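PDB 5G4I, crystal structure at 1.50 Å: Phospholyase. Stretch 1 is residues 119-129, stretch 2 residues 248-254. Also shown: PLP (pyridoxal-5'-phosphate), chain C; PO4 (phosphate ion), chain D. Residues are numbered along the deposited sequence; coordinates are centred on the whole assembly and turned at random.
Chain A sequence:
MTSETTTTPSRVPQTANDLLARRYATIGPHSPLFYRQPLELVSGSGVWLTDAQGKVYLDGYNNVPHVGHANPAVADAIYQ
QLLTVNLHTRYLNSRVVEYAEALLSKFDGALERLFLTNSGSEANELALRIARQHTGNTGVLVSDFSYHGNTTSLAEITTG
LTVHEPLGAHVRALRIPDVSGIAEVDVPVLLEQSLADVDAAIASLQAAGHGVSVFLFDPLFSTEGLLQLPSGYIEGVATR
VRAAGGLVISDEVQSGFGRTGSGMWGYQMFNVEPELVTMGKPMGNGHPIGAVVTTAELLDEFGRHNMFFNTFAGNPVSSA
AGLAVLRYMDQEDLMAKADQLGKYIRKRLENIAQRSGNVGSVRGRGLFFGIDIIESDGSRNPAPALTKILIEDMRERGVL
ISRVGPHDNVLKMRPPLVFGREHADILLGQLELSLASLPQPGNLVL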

# COMPACT_ATOMS: atom_id res chain seq x y z
N SER A 119 1.69 -3.94 0.05
CA SER A 119 1.02 -4.42 1.30
C SER A 119 0.03 -5.57 0.97
O SER A 119 -0.44 -5.69 -0.19
CB SER A 119 0.28 -3.31 2.03
OG SER A 119 -0.89 -2.89 1.32
N GLY A 120 -0.33 -6.34 1.98
CA GLY A 120 -1.42 -7.36 1.81
C GLY A 120 -2.72 -6.70 1.48
O GLY A 120 -3.51 -7.26 0.64
N SER A 121 -3.08 -5.56 2.13
CA SER A 121 -4.39 -4.86 1.76
C SER A 121 -4.36 -4.47 0.30
O SER A 121 -5.40 -4.58 -0.40
CB SER A 121 -4.71 -3.64 2.72
OG SER A 121 -4.98 -4.08 4.03
N GLU A 122 -3.26 -3.90 -0.18
CA GLU A 122 -3.20 -3.51 -1.64
C GLU A 122 -3.42 -4.74 -2.48
O GLU A 122 -4.09 -4.65 -3.57
CB GLU A 122 -1.91 -2.77 -2.02
CG GLU A 122 -1.77 -1.34 -1.57
CD GLU A 122 -0.68 -0.58 -2.35
OE1 GLU A 122 0.46 -1.14 -2.62
OE2 GLU A 122 -0.93 0.63 -2.75
N ALA A 123 -2.85 -5.88 -2.08
CA ALA A 123 -2.99 -7.12 -2.90
C ALA A 123 -4.47 -7.57 -2.93
O ALA A 123 -5.04 -7.91 -4.01
CB ALA A 123 -2.06 -8.21 -2.42
N ASN A 124 -5.12 -7.69 -1.78
CA ASN A 124 -6.51 -8.15 -1.75
C ASN A 124 -7.44 -7.12 -2.41
O ASN A 124 -8.40 -7.55 -3.11
CB ASN A 124 -6.99 -8.47 -0.31
CG ASN A 124 -6.51 -9.80 0.21
OD1 ASN A 124 -6.45 -10.77 -0.56
ND2 ASN A 124 -6.30 -9.90 1.50
N GLU A 125 -7.23 -5.82 -2.27
CA GLU A 125 -8.01 -4.81 -3.02
C GLU A 125 -7.91 -5.08 -4.48
O GLU A 125 -8.96 -5.06 -5.20
CB GLU A 125 -7.45 -3.40 -2.69
CG GLU A 125 -8.17 -2.28 -3.41
CD GLU A 125 -9.52 -1.93 -2.90
OE1 GLU A 125 -9.97 -2.45 -1.87
OE2 GLU A 125 -10.20 -1.06 -3.57
N LEU A 126 -6.70 -5.28 -5.02
CA LEU A 126 -6.51 -5.53 -6.48
C LEU A 126 -7.15 -6.84 -6.89
O LEU A 126 -7.80 -6.88 -7.98
CB LEU A 126 -5.02 -5.47 -6.83
CG LEU A 126 -4.65 -5.78 -8.27
CD1 LEU A 126 -5.28 -4.82 -9.24
CD2 LEU A 126 -3.10 -5.76 -8.42
N ALA A 127 -6.96 -7.90 -6.12
CA ALA A 127 -7.60 -9.18 -6.50
C ALA A 127 -9.11 -9.05 -6.59
O ALA A 127 -9.71 -9.64 -7.54
CB ALA A 127 -7.19 -10.30 -5.55
N LEU A 128 -9.78 -8.37 -5.64
CA LEU A 128 -11.27 -8.20 -5.71
C LEU A 128 -11.62 -7.42 -6.97
O LEU A 128 -12.67 -7.65 -7.61
CB LEU A 128 -11.82 -7.53 -4.43
CG LEU A 128 -11.80 -8.34 -3.14
CD1 LEU A 128 -12.32 -7.44 -2.06
CD2 LEU A 128 -12.71 -9.55 -3.28
N ARG A 129 -10.80 -6.40 -7.31
CA ARG A 129 -11.03 -5.56 -8.51
C ARG A 129 -10.90 -6.34 -9.80
O ARG A 129 -11.80 -6.25 -10.74
CB ARG A 129 -10.12 -4.31 -8.41
CG ARG A 129 -10.40 -3.25 -9.55
CD ARG A 129 -9.51 -2.00 -9.38
NE ARG A 129 -9.73 -1.11 -10.56
CZ ARG A 129 -8.82 -0.32 -11.13
NH1 ARG A 129 -7.65 -0.11 -10.58
NH2 ARG A 129 -9.12 0.34 -12.25
N VAL A 248 -11.96 -18.12 -7.29
CA VAL A 248 -11.44 -18.42 -5.93
C VAL A 248 -10.15 -17.64 -5.68
O VAL A 248 -9.20 -17.70 -6.50
CB VAL A 248 -11.17 -19.93 -5.76
CG1 VAL A 248 -10.53 -20.18 -4.36
CG2 VAL A 248 -12.46 -20.74 -5.94
N ILE A 249 -10.11 -16.90 -4.54
CA ILE A 249 -8.92 -16.17 -4.09
C ILE A 249 -8.41 -16.88 -2.79
O ILE A 249 -9.11 -16.89 -1.77
CB ILE A 249 -9.12 -14.67 -3.76
CG1 ILE A 249 -9.74 -13.88 -4.96
CG2 ILE A 249 -7.77 -14.01 -3.35
CD1 ILE A 249 -10.29 -12.53 -4.55
N SER A 250 -7.15 -17.39 -2.82
CA SER A 250 -6.47 -17.79 -1.55
C SER A 250 -5.65 -16.63 -1.01
O SER A 250 -4.67 -16.22 -1.72
CB SER A 250 -5.55 -19.01 -1.75
OG SER A 250 -4.99 -19.42 -0.51
N ASP A 251 -5.99 -16.17 0.20
CA ASP A 251 -5.22 -15.11 0.90
C ASP A 251 -4.14 -15.86 1.71
O ASP A 251 -4.45 -16.55 2.66
CB ASP A 251 -6.17 -14.32 1.79
CG ASP A 251 -5.47 -13.25 2.62
OD1 ASP A 251 -4.26 -13.34 2.81
OD2 ASP A 251 -6.20 -12.36 3.16
N GLU A 252 -2.89 -15.74 1.21
CA GLU A 252 -1.70 -16.41 1.78
C GLU A 252 -0.93 -15.53 2.69
O GLU A 252 0.23 -15.87 3.04
CB GLU A 252 -0.82 -16.96 0.66
CG GLU A 252 -1.47 -18.06 -0.15
CD GLU A 252 -1.55 -19.41 0.52
OE1 GLU A 252 -0.76 -19.65 1.46
OE2 GLU A 252 -2.39 -20.22 0.07
N VAL A 253 -1.50 -14.44 3.19
CA VAL A 253 -0.72 -13.56 4.10
C VAL A 253 -0.33 -14.28 5.35
O VAL A 253 0.85 -14.07 5.81
CB VAL A 253 -1.51 -12.22 4.38
CG1 VAL A 253 -0.78 -11.41 5.43
CG2 VAL A 253 -1.71 -11.44 3.12
N GLN A 254 -1.17 -15.11 5.93
CA GLN A 254 -0.86 -15.91 7.14
C GLN A 254 -0.26 -17.30 6.85
O GLN A 254 0.56 -17.80 7.69
CB GLN A 254 -2.11 -16.18 8.04
CG GLN A 254 -2.76 -14.94 8.58
CD GLN A 254 -1.97 -14.29 9.72
OE1 GLN A 254 -1.20 -14.90 10.40
NE2 GLN A 254 -2.22 -13.04 9.91
N1 PLP C . -5.09 -10.73 5.08
C2 PLP C . -4.60 -11.47 6.10
C2A PLP C . -4.97 -12.93 6.22
C3 PLP C . -3.69 -10.86 7.10
O3 PLP C . -3.18 -11.58 8.13
C4 PLP C . -3.36 -9.42 6.93
C4A PLP C . -2.47 -8.72 7.88
C5 PLP C . -3.96 -8.72 5.78
C6 PLP C . -4.80 -9.43 4.91
C5A PLP C . -3.68 -7.26 5.54
O4P PLP C . -2.27 -7.04 5.53
P PLP C . -1.67 -5.55 5.57
O1P PLP C . -1.80 -5.15 7.02
O2P PLP C . -0.24 -5.72 5.09
O3P PLP C . -2.55 -4.78 4.62
P PO4 D . -1.17 -10.35 13.17
O1 PO4 D . -1.49 -11.51 12.42
O2 PO4 D . 0.31 -10.05 13.35
O3 PO4 D . -1.41 -10.99 14.53
O4 PO4 D . -1.98 -9.09 12.97

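A helix packs nearly antiparallel against a strand through a small, fully buried contact, apolar at one end, joined by one hydrogen bond in the middle, and closed at the other end over the cofactor PLP. The axes of helix 120-129 and strand 248-251 run at 176° and approach to 10.1 Å, and only 250 Å² is buried, so a few well-placed residues carry the contact.

On the helix, G120, N124 and A127 follow one another at spacings of four and three, which puts them on the same face. A127 and I249 both point toward the other stretch, and A127 CB lies 3.9 Å from I249 CD1. L128 leaves the helix sideways, but its end swings nearer, bringing L128 CD2 to 4.0 Å from I249 CD1. I249, with chi1 m and chi2 t, makes the apolar contacts with both A127 and L128.

One turn earlier, N124 points toward the strand and donates from ND2 to D251 OD2 at 3.0 Å, with a near-linear 158° angle. An amide suits this place because it supplies a donor to a buried carboxylate. D251 is held from its other oxygen too, V253 N donating to D251 OD1 at 3.0 Å, while D251 OD2 sits 2.8 Å from PLP N1.

At the helix start, G120 CA comes within 4.3 Å of V253 CG2. Glycine fits because an ideal CB on G120 would lie 3.2 Å from V253 CG2 and clash with PLP O4P at 2.8 Å. S119 caps the helix, its OG accepting from E122 N at 3.0 Å, and the free backbone amides at the start of the helix donate to the PLP phosphate: G120 N to PLP O2P at 3.2 Å, S121 N to PLP O3P at 2.7 Å. V253 meets the ring, V253 CG1 lying 3.4 Å from PLP C3.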